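Local coordinates for leucine rich repeat and phosphatase domain containing protein (Entamoeba histolytica, PDB 3EMU) that carries a dual specificity phosphatase domain and probably belongs to the phosphoric monoester hydrolases, though its signature loop departs from the usual sequence, so activity is uncertain, at residues A[11-16]-A[103-108]; A[17-22]-A[99-104]; A[79-84]-A[109-114]. All blocks are in the same frame, centred on the assembly; numbering follows the deposited sequence.

Contact 1 (A[11-16]-A[103-108]); sequences TQIIQY and AIVIAF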
loop_
_atom_site.group_PDB
_atom_site.type_symbol
_atom_site.label_atom_id
_atom_site.label_comp_id
_atom_site.label_asym_id
_atom_site.label_seq_id
_atom_site.Cartn_x
_atom_site.Cartn_y
_atom_site.Cartn_z
ATOM N N THR A 11 -4.966 9.018 -3.612
ATOM C CA THR A 11 -5.837 9.129 -2.447
ATOM C C THR A 11 -5.059 8.996 -1.115
ATOM O O THR A 11 -4.242 8.059 -0.902
ATOM C CB THR A 11 -6.979 8.084 -2.507
ATOM O OG1 THR A 11 -7.672 8.242 -3.745
ATOM C CG2 THR A 11 -7.993 8.254 -1.347
ATOM N N GLN A 12 -5.288 9.947 -0.227
ATOM C CA GLN A 12 -4.635 9.901 1.081
ATOM C C GLN A 12 -5.392 8.904 1.952
ATOM O O GLN A 12 -6.644 8.969 2.065
ATOM C CB GLN A 12 -4.640 11.259 1.785
ATOM C CG GLN A 12 -3.937 11.098 3.138
ATOM C CD GLN A 12 -3.662 12.377 3.880
ATOM O OE1 GLN A 12 -2.841 13.189 3.468
ATOM N NE2 GLN A 12 -4.296 12.525 5.032
ATOM N N ILE A 13 -4.655 7.972 2.551
ATOM C CA ILE A 13 -5.363 6.903 3.280
ATOM C C ILE A 13 -5.460 7.237 4.805
ATOM O O ILE A 13 -6.534 7.259 5.369
ATOM C CB ILE A 13 -4.768 5.500 2.996
ATOM C CG1 ILE A 13 -4.951 5.128 1.486
ATOM C CG2 ILE A 13 -5.373 4.454 3.947
ATOM C CD1 ILE A 13 -6.438 5.184 0.976
ATOM N N ILE A 14 -4.311 7.553 5.394
ATOM C CA ILE A 14 -4.169 8.117 6.723
ATOM C C ILE A 14 -2.981 9.033 6.472
ATOM O O ILE A 14 -2.397 9.022 5.389
ATOM C CB ILE A 14 -3.776 7.035 7.831
ATOM C CG1 ILE A 14 -2.398 6.443 7.536
ATOM C CG2 ILE A 14 -4.861 5.931 7.985
ATOM C CD1 ILE A 14 -1.850 5.511 8.614
ATOM N N GLN A 15 -2.610 9.801 7.472
ATOM C CA GLN A 15 -1.563 10.785 7.313
ATOM C C GLN A 15 -0.248 10.160 6.885
ATOM O O GLN A 15 0.142 9.107 7.387
ATOM C CB GLN A 15 -1.393 11.576 8.614
ATOM C CG GLN A 15 -0.256 12.567 8.563
ATOM C CD GLN A 15 0.060 13.159 9.941
ATOM O OE1 GLN A 15 0.137 12.427 10.961
ATOM N NE2 GLN A 15 0.251 14.494 9.981
ATOM N N TYR A 16 0.422 10.812 5.929
ATOM C CA TYR A 16 1.672 10.301 5.302
ATOM C C TYR A 16 1.531 9.144 4.280
ATOM O O TYR A 16 2.506 8.775 3.641
ATOM C CB TYR A 16 2.702 9.907 6.372
ATOM C CG TYR A 16 2.999 10.997 7.366
ATOM C CD1 TYR A 16 3.324 12.290 6.937
ATOM C CD2 TYR A 16 2.934 10.747 8.737
ATOM C CE1 TYR A 16 3.581 13.306 7.843
ATOM C CE2 TYR A 16 3.191 11.738 9.647
ATOM C CZ TYR A 16 3.516 13.019 9.203
ATOM O OH TYR A 16 3.783 14.011 10.128
ATOM N N ALA A 103 -3.708 -3.881 -1.770
ATOM C CA ALA A 103 -3.372 -5.049 -0.958
ATOM C C ALA A 103 -2.223 -4.727 0.023
ATOM O O ALA A 103 -2.306 -5.068 1.208
ATOM C CB ALA A 103 -3.026 -6.263 -1.827
ATOM N N ILE A 104 -1.181 -4.052 -0.463
ATOM C CA ILE A 104 -0.089 -3.615 0.396
ATOM C C ILE A 104 -0.558 -2.659 1.490
ATOM O O ILE A 104 -0.096 -2.755 2.638
ATOM C CB ILE A 104 1.108 -2.984 -0.420
ATOM C CG1 ILE A 104 1.855 -4.051 -1.196
ATOM C CG2 ILE A 104 2.128 -2.228 0.489
ATOM C CD1 ILE A 104 2.502 -5.117 -0.319
ATOM N N VAL A 105 -1.411 -1.701 1.130
ATOM C CA VAL A 105 -1.910 -0.726 2.096
ATOM C C VAL A 105 -2.735 -1.424 3.195
ATOM O O VAL A 105 -2.648 -1.076 4.380
ATOM C CB VAL A 105 -2.709 0.444 1.407
ATOM C CG1 VAL A 105 -3.491 1.276 2.406
ATOM C CG2 VAL A 105 -1.755 1.378 0.598
ATOM N N ILE A 106 -3.530 -2.410 2.790
ATOM C CA ILE A 106 -4.235 -3.232 3.730
ATOM C C ILE A 106 -3.279 -3.962 4.733
ATOM O O ILE A 106 -3.504 -3.863 5.934
ATOM C CB ILE A 106 -5.169 -4.208 3.032
ATOM C CG1 ILE A 106 -6.309 -3.429 2.339
ATOM C CG2 ILE A 106 -5.724 -5.247 4.047
ATOM C CD1 ILE A 106 -7.263 -4.296 1.489
ATOM N N ALA A 107 -2.272 -4.695 4.231
ATOM C CA ALA A 107 -1.282 -5.347 5.068
ATOM C C ALA A 107 -0.689 -4.366 6.095
ATOM O O ALA A 107 -0.586 -4.676 7.312
ATOM C CB ALA A 107 -0.193 -5.956 4.224
ATOM N N PHE A 108 -0.309 -3.178 5.611
ATOM C CA PHE A 108 0.216 -2.151 6.469
ATOM C C PHE A 108 -0.707 -1.748 7.637
ATOM O O PHE A 108 -0.258 -1.645 8.780
ATOM C CB PHE A 108 0.618 -0.908 5.681
ATOM C CG PHE A 108 1.032 0.226 6.563
ATOM C CD1 PHE A 108 2.297 0.203 7.219
ATOM C CD2 PHE A 108 0.163 1.287 6.811
ATOM C CE1 PHE A 108 2.687 1.218 8.093
ATOM C CE2 PHE A 108 0.548 2.307 7.681
ATOM C CZ PHE A 108 1.814 2.265 8.329
#
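I13 and I14, at the edge of the central sheet, pack against V105 and F108, one turn apart on helix 100-112. This is the strand-against-helix packing of the alpha/beta fold of dual specificity phosphatases, here at outermost strand 11-14. The whole interface is apolar and small, burying 115 Å² between the two segments.

Aliphatic contact comes first. The CG2 branch of I13 meets CG1 of V105 at 4.0 Å, the two side chains crossing at a slant. In V105 this methyl lies opposite the backbone N (chi1 167°), which carries it off the helix toward the strand. Both residues also rest on L19 of the neighbouring strand 17-21, and V105 has V124 of helix 117-127 beside it, so the pair is enclosed.

Aliphatic-aromatic contact follows. I14 turns CG1 into the position between backbone N and carbonyl carbon (chi1 64°), and the chain then extends to CD1. F108 belongs to a larger cluster: I17, I80 and I84 touch it, and the Y112 ring stacks with it. Against this ring I14 offers one methyl to the edge, CD1 lying near the ring plane 4.1 Å from CE2 of F108.

Contact 2 (A[17-22]-A[99-104]); sequences IHLGSF and NKAPAI. With SO4 (sulfate ion), chain B.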
loop_
_atom_site.group_PDB
_atom_site.type_symbol
_atom_site.label_atom_id
_atom_site.label_comp_id
_atom_site.label_asym_id
_atom_site.label_seq_id
_atom_site.Cartn_x
_atom_site.Cartn_y
_atom_site.Cartn_z
ATOM N N ILE A 17 0.338 8.570 4.147
ATOM C CA ILE A 17 0.119 7.385 3.320
ATOM C C ILE A 17 -0.848 7.703 2.174
ATOM O O ILE A 17 -2.031 8.076 2.385
ATOM C CB ILE A 17 -0.523 6.234 4.151
ATOM C CG1 ILE A 17 0.296 5.919 5.419
ATOM C CG2 ILE A 17 -0.798 4.979 3.277
ATOM C CD1 ILE A 17 1.673 5.329 5.181
ATOM N N HIS A 18 -0.345 7.505 0.951
ATOM C CA HIS A 18 -1.130 7.808 -0.246
ATOM C C HIS A 18 -1.135 6.600 -1.168
ATOM O O HIS A 18 -0.129 5.909 -1.351
ATOM C CB HIS A 18 -0.585 9.064 -0.928
ATOM C CG HIS A 18 -0.526 10.278 -0.034
ATOM N ND1 HIS A 18 -1.436 11.323 -0.120
ATOM C CD2 HIS A 18 0.369 10.643 0.922
ATOM C CE1 HIS A 18 -1.106 12.272 0.740
ATOM N NE2 HIS A 18 -0.026 11.879 1.398
ATOM N N LEU A 19 -2.308 6.349 -1.715
ATOM C CA LEU A 19 -2.554 5.234 -2.600
ATOM C C LEU A 19 -2.808 5.747 -4.057
ATOM O O LEU A 19 -3.666 6.622 -4.280
ATOM C CB LEU A 19 -3.771 4.494 -2.088
ATOM C CG LEU A 19 -4.140 3.206 -2.786
ATOM C CD1 LEU A 19 -2.938 2.264 -2.861
ATOM C CD2 LEU A 19 -5.330 2.592 -2.053
ATOM N N GLY A 20 -2.039 5.234 -5.012
ATOM C CA GLY A 20 -2.182 5.673 -6.405
ATOM C C GLY A 20 -1.821 4.665 -7.513
ATOM O O GLY A 20 -1.580 3.468 -7.257
ATOM N N SER A 21 -1.768 5.172 -8.745
ATOM C CA SER A 21 -1.459 4.380 -9.935
ATOM C C SER A 21 -0.226 4.979 -10.626
ATOM O O SER A 21 0.142 6.138 -10.357
ATOM C CB SER A 21 -2.644 4.431 -10.901
ATOM O OG SER A 21 -2.881 5.775 -11.309
ATOM N N PHE A 22 0.402 4.204 -11.514
ATOM C CA PHE A 22 1.393 4.765 -12.444
ATOM C C PHE A 22 0.964 6.113 -13.033
ATOM O O PHE A 22 1.753 7.068 -13.064
ATOM C CB PHE A 22 1.674 3.795 -13.604
ATOM C CG PHE A 22 2.673 4.346 -14.613
ATOM C CD1 PHE A 22 4.049 4.262 -14.367
ATOM C CD2 PHE A 22 2.236 4.980 -15.796
ATOM C CE1 PHE A 22 4.953 4.780 -15.281
ATOM C CE2 PHE A 22 3.138 5.502 -16.706
ATOM C CZ PHE A 22 4.484 5.406 -16.466
ATOM N N ASN A 99 -5.379 -3.043 -7.502
ATOM C CA ASN A 99 -5.260 -4.425 -7.082
ATOM C C ASN A 99 -4.058 -4.560 -6.114
ATOM O O ASN A 99 -4.246 -4.605 -4.897
ATOM C CB ASN A 99 -5.087 -5.268 -8.341
ATOM C CG ASN A 99 -4.828 -6.730 -8.069
ATOM O OD1 ASN A 99 -5.302 -7.284 -7.081
ATOM N ND2 ASN A 99 -4.088 -7.381 -8.986
ATOM N N LYS A 100 -2.835 -4.573 -6.658
ATOM C CA LYS A 100 -1.617 -4.742 -5.859
ATOM C C LYS A 100 -1.312 -3.626 -4.816
ATOM O O LYS A 100 -1.000 -3.941 -3.658
ATOM C CB LYS A 100 -0.402 -4.968 -6.760
ATOM C CG LYS A 100 -0.370 -6.317 -7.398
ATOM C CD LYS A 100 0.923 -6.483 -8.202
ATOM C CE LYS A 100 0.676 -6.543 -9.699
ATOM N NZ LYS A 100 0.145 -5.275 -10.218
ATOM N N ALA A 101 -1.374 -2.355 -5.212
ATOM C CA ALA A 101 -1.099 -1.276 -4.261
ATOM C C ALA A 101 -2.097 -1.283 -3.055
ATOM O O ALA A 101 -1.683 -1.092 -1.882
ATOM C CB ALA A 101 -1.033 0.098 -4.921
ATOM N N PRO A 102 -3.399 -1.484 -3.333
ATOM C CA PRO A 102 -4.322 -1.522 -2.186
ATOM C C PRO A 102 -4.085 -2.715 -1.230
ATOM O O PRO A 102 -4.250 -2.542 -0.019
ATOM C CB PRO A 102 -5.705 -1.609 -2.839
ATOM C CG PRO A 102 -5.492 -0.962 -4.252
ATOM C CD PRO A 102 -4.101 -1.367 -4.629
ATOM N N ALA A 103 -3.708 -3.881 -1.770
ATOM C CA ALA A 103 -3.372 -5.049 -0.958
ATOM C C ALA A 103 -2.223 -4.727 0.023
ATOM O O ALA A 103 -2.306 -5.068 1.208
ATOM C CB ALA A 103 -3.026 -6.263 -1.827
ATOM N N ILE A 104 -1.181 -4.052 -0.463
ATOM C CA ILE A 104 -0.089 -3.615 0.396
ATOM C C ILE A 104 -0.558 -2.659 1.490
ATOM O O ILE A 104 -0.096 -2.755 2.638
ATOM C CB ILE A 104 1.108 -2.984 -0.420
ATOM C CG1 ILE A 104 1.855 -4.051 -1.196
ATOM C CG2 ILE A 104 2.128 -2.228 0.489
ATOM C CD1 ILE A 104 2.502 -5.117 -0.319
HETATM S S SO4 B . -2.662 -3.364 -10.436
HETATM O O1 SO4 B . -3.191 -2.439 -9.417
HETATM O O2 SO4 B . -2.087 -4.573 -9.913
HETATM O O3 SO4 B . -3.817 -3.753 -11.225
HETATM O O4 SO4 B . -1.617 -2.710 -11.189
#
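L19 carries this contact: its CD1 presses on CB of A101 at 3.5 Å, a snug methyl-methyl approach, and lies 3.7 Å from C of A101. The other branch, CD2, reaches CG of the P102 ring at 4.2 Å, with the two side chains crossing at about a right angle. CG of L19 stands opposite the backbone N (chi1 -174°), which points the fork at the helix, one methyl on A101 and the other on P102. Beside it, O of G20 comes within 4.1 Å of CB of A101.

That turn follows the phosphate-binding loop, which holds a sulfate ion probably taken from the crystallisation liquor. N of N99 donates to O1 of the sulfate at 3.0 Å and 156°, while N of K100 makes a weak bond to O2. The K100 chain bends so that NZ also meets O2, at a distance too short to trust. S94, T96 and V98 complete the grip, and S94 OG also accepts from A101 N. In the family signature, S94 and K100 appear to occupy the positions of the catalytic cysteine and arginine.

Strand 17-21 runs nearly antiparallel to helix 100-104 (163°), with axes 8.4 Å apart. It lies in the sheet between strands 11-14 and 89-94, while Y128 covers L19 and P102.

Contact 3 (A[79-84]-A[109-114]); sequences FIIRSI and LMYYQR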
loop_
_atom_site.group_PDB
_atom_site.type_symbol
_atom_site.label_atom_id
_atom_site.label_comp_id
_atom_site.label_asym_id
_atom_site.label_seq_id
_atom_site.Cartn_x
_atom_site.Cartn_y
_atom_site.Cartn_z
ATOM N N PHE A 79 9.765 0.272 4.863
ATOM C CA PHE A 79 9.953 1.448 4.001
ATOM C C PHE A 79 8.870 2.417 4.358
ATOM O O PHE A 79 9.118 3.600 4.561
ATOM C CB PHE A 79 9.856 0.974 2.531
ATOM C CG PHE A 79 10.015 2.065 1.486
ATOM C CD1 PHE A 79 11.295 2.506 1.088
ATOM C CD2 PHE A 79 8.892 2.588 0.839
ATOM C CE1 PHE A 79 11.446 3.482 0.080
ATOM C CE2 PHE A 79 9.034 3.556 -0.175
ATOM C CZ PHE A 79 10.312 4.010 -0.545
ATOM N N ILE A 80 7.649 1.918 4.559
ATOM C CA ILE A 80 6.572 2.838 4.979
ATOM C C ILE A 80 6.820 3.503 6.349
ATOM O O ILE A 80 6.620 4.699 6.534
ATOM C CB ILE A 80 5.208 2.135 4.978
ATOM C CG1 ILE A 80 4.843 1.710 3.545
ATOM C CG2 ILE A 80 4.121 3.032 5.562
ATOM C CD1 ILE A 80 3.586 0.864 3.437
ATOM N N ILE A 81 7.231 2.722 7.336
ATOM C CA ILE A 81 7.412 3.312 8.663
ATOM C C ILE A 81 8.620 4.248 8.638
ATOM O O ILE A 81 8.592 5.300 9.260
ATOM C CB ILE A 81 7.467 2.220 9.806
ATOM C CG1 ILE A 81 6.048 1.822 10.137
ATOM C CG2 ILE A 81 8.077 2.805 11.073
ATOM C CD1 ILE A 81 5.912 0.510 10.752
ATOM N N ARG A 82 9.665 3.897 7.890
ATOM C CA ARG A 82 10.776 4.839 7.668
ATOM C C ARG A 82 10.308 6.211 7.207
ATOM O O ARG A 82 10.933 7.223 7.502
ATOM C CB ARG A 82 11.783 4.304 6.646
ATOM C CG ARG A 82 12.898 5.288 6.303
ATOM C CD ARG A 82 13.925 4.672 5.353
ATOM N NE ARG A 82 13.755 5.026 3.938
ATOM C CZ ARG A 82 14.238 4.295 2.926
ATOM N NH1 ARG A 82 14.895 3.170 3.156
ATOM N NH2 ARG A 82 14.064 4.677 1.672
ATOM N N SER A 83 9.190 6.272 6.485
ATOM C CA SER A 83 8.753 7.544 5.936
ATOM C C SER A 83 7.901 8.294 6.957
ATOM O O SER A 83 7.936 9.530 7.038
ATOM C CB SER A 83 8.019 7.339 4.566
ATOM O OG SER A 83 7.324 8.502 4.119
ATOM N N ILE A 84 7.082 7.548 7.688
ATOM C CA ILE A 84 6.313 8.128 8.789
ATOM C C ILE A 84 7.285 8.771 9.831
ATOM O O ILE A 84 7.077 9.884 10.314
ATOM C CB ILE A 84 5.454 7.056 9.472
ATOM C CG1 ILE A 84 4.250 6.684 8.576
ATOM C CG2 ILE A 84 5.010 7.560 10.843
ATOM C CD1 ILE A 84 3.476 5.442 8.982
ATOM N N LEU A 109 -1.974 -1.468 7.356
ATOM C CA LEU A 109 -2.927 -1.062 8.385
ATOM C C LEU A 109 -3.295 -2.226 9.326
ATOM O O LEU A 109 -3.556 -2.000 10.510
ATOM C CB LEU A 109 -4.203 -0.567 7.732
ATOM C CG LEU A 109 -4.208 0.688 6.839
ATOM C CD1 LEU A 109 -5.618 0.813 6.185
ATOM C CD2 LEU A 109 -3.873 1.960 7.605
ATOM N N MET A 110 -3.374 -3.446 8.794
ATOM C CA MET A 110 -3.513 -4.598 9.645
ATOM C C MET A 110 -2.473 -4.479 10.801
ATOM O O MET A 110 -2.827 -4.551 11.981
ATOM C CB MET A 110 -3.356 -5.911 8.849
ATOM C CG MET A 110 -4.545 -6.228 7.857
ATOM S SD MET A 110 -4.269 -7.532 6.678
ATOM C CE MET A 110 -4.045 -8.980 7.706
ATOM N N TYR A 111 -1.213 -4.215 10.454
ATOM C CA TYR A 111 -0.114 -4.201 11.404
ATOM C C TYR A 111 -0.135 -2.926 12.252
ATOM O O TYR A 111 -0.047 -2.967 13.491
ATOM C CB TYR A 111 1.191 -4.257 10.609
ATOM C CG TYR A 111 2.463 -4.166 11.402
ATOM C CD1 TYR A 111 2.945 -5.269 12.123
ATOM C CD2 TYR A 111 3.206 -2.986 11.427
ATOM C CE1 TYR A 111 4.112 -5.191 12.857
ATOM C CE2 TYR A 111 4.410 -2.886 12.168
ATOM C CZ TYR A 111 4.844 -4.001 12.890
ATOM O OH TYR A 111 6.025 -3.950 13.598
ATOM N N TYR A 112 -0.264 -1.790 11.560
ATOM C CA TYR A 112 -0.106 -0.483 12.151
ATOM C C TYR A 112 -1.287 -0.016 13.003
ATOM O O TYR A 112 -1.126 0.875 13.849
ATOM C CB TYR A 112 0.082 0.531 11.046
ATOM C CG TYR A 112 0.653 1.845 11.475
ATOM C CD1 TYR A 112 2.019 1.966 11.718
ATOM C CD2 TYR A 112 -0.150 2.978 11.580
ATOM C CE1 TYR A 112 2.565 3.148 12.071
ATOM C CE2 TYR A 112 0.389 4.192 11.953
ATOM C CZ TYR A 112 1.768 4.261 12.186
ATOM O OH TYR A 112 2.381 5.451 12.548
ATOM N N GLN A 113 -2.469 -0.574 12.782
ATOM C CA GLN A 113 -3.625 -0.146 13.549
ATOM C C GLN A 113 -4.325 -1.352 14.100
ATOM O O GLN A 113 -5.451 -1.238 14.495
ATOM C CB GLN A 113 -4.587 0.660 12.664
ATOM C CG GLN A 113 -3.940 1.916 12.162
ATOM C CD GLN A 113 -4.896 2.812 11.424
ATOM O OE1 GLN A 113 -5.851 2.336 10.791
ATOM N NE2 GLN A 113 -4.654 4.122 11.486
ATOM N N ARG A 114 -3.653 -2.505 14.107
ATOM C CA ARG A 114 -4.243 -3.780 14.558
ATOM C C ARG A 114 -5.664 -3.966 14.052
ATOM O O ARG A 114 -6.639 -4.007 14.847
ATOM C CB ARG A 114 -4.210 -3.978 16.109
ATOM C CG ARG A 114 -4.668 -2.790 16.952
ATOM C CD ARG A 114 -4.367 -3.068 18.461
ATOM N NE ARG A 114 -4.885 -4.364 18.923
ATOM C CZ ARG A 114 -5.961 -4.500 19.708
ATOM N NH1 ARG A 114 -6.623 -3.424 20.144
ATOM N NH2 ARG A 114 -6.382 -5.709 20.068
#
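I81 and the consecutive tyrosines Y111 and Y112 interlock where helices 68-85 and 100-112 meet at the surface. The isoleucine is the bump and the notch between the splayed phenol rings is the hollow. CD1 of I81 comes up to the edge of the Y111 ring, near its plane and 4.0 Å from CE2, the side chains crossing at about a right angle. One carbon back, CG1 of I81 lies 4.2 Å from CE1 of Y112.

The fit also works in reverse. I81 borders the side of the Y112 ring at CE1, while I84, three residues on, meets its hydroxyl end, the side chains of I84 and Y112 coming from opposite directions. CD1 of I84 approaches CZ of Y112 obliquely at 3.8 Å, and its CG2 is 3.8 Å from OH, so both branches of I84 cup the end of the phenol. Y112 reaches this far because its CG is anti to the backbone N (chi1 -163°), extending the ring toward helix 68-85 just before Q113 leaves the helix.

F108 borders the Y112 side of the notch, where I81 touches it. Y111 also rests on L148 of helix 135-151. The two helices pack side by side on one face of the mainly parallel sheet, in the alpha/beta fold of the dual specificity phosphatase domain.

Helix 100-112 threads all three contacts: its first turn serves contact 2, its middle contact 1, and its C-terminal turn contact 3. Contacts 1 and 2 have centres about 7 Å apart and use neighbouring strands of the sheet, where T11 O and L19 N make a probable hydrogen bond at 2.7 Å; V105 CG2 lies 3.8 Å from L19 CD1, making them continuous. Contact 1 leads to contact 3, about 8 Å between centres, through F108, whose CZ lies 3.6 Å from I84 CD1. The centres of contacts 2 and 3 are about 14 Å apart, bridged by I17, whose CD1 is 3.4 Å from I80 CG2. Sulfate sits at the contact 2 end of the helix.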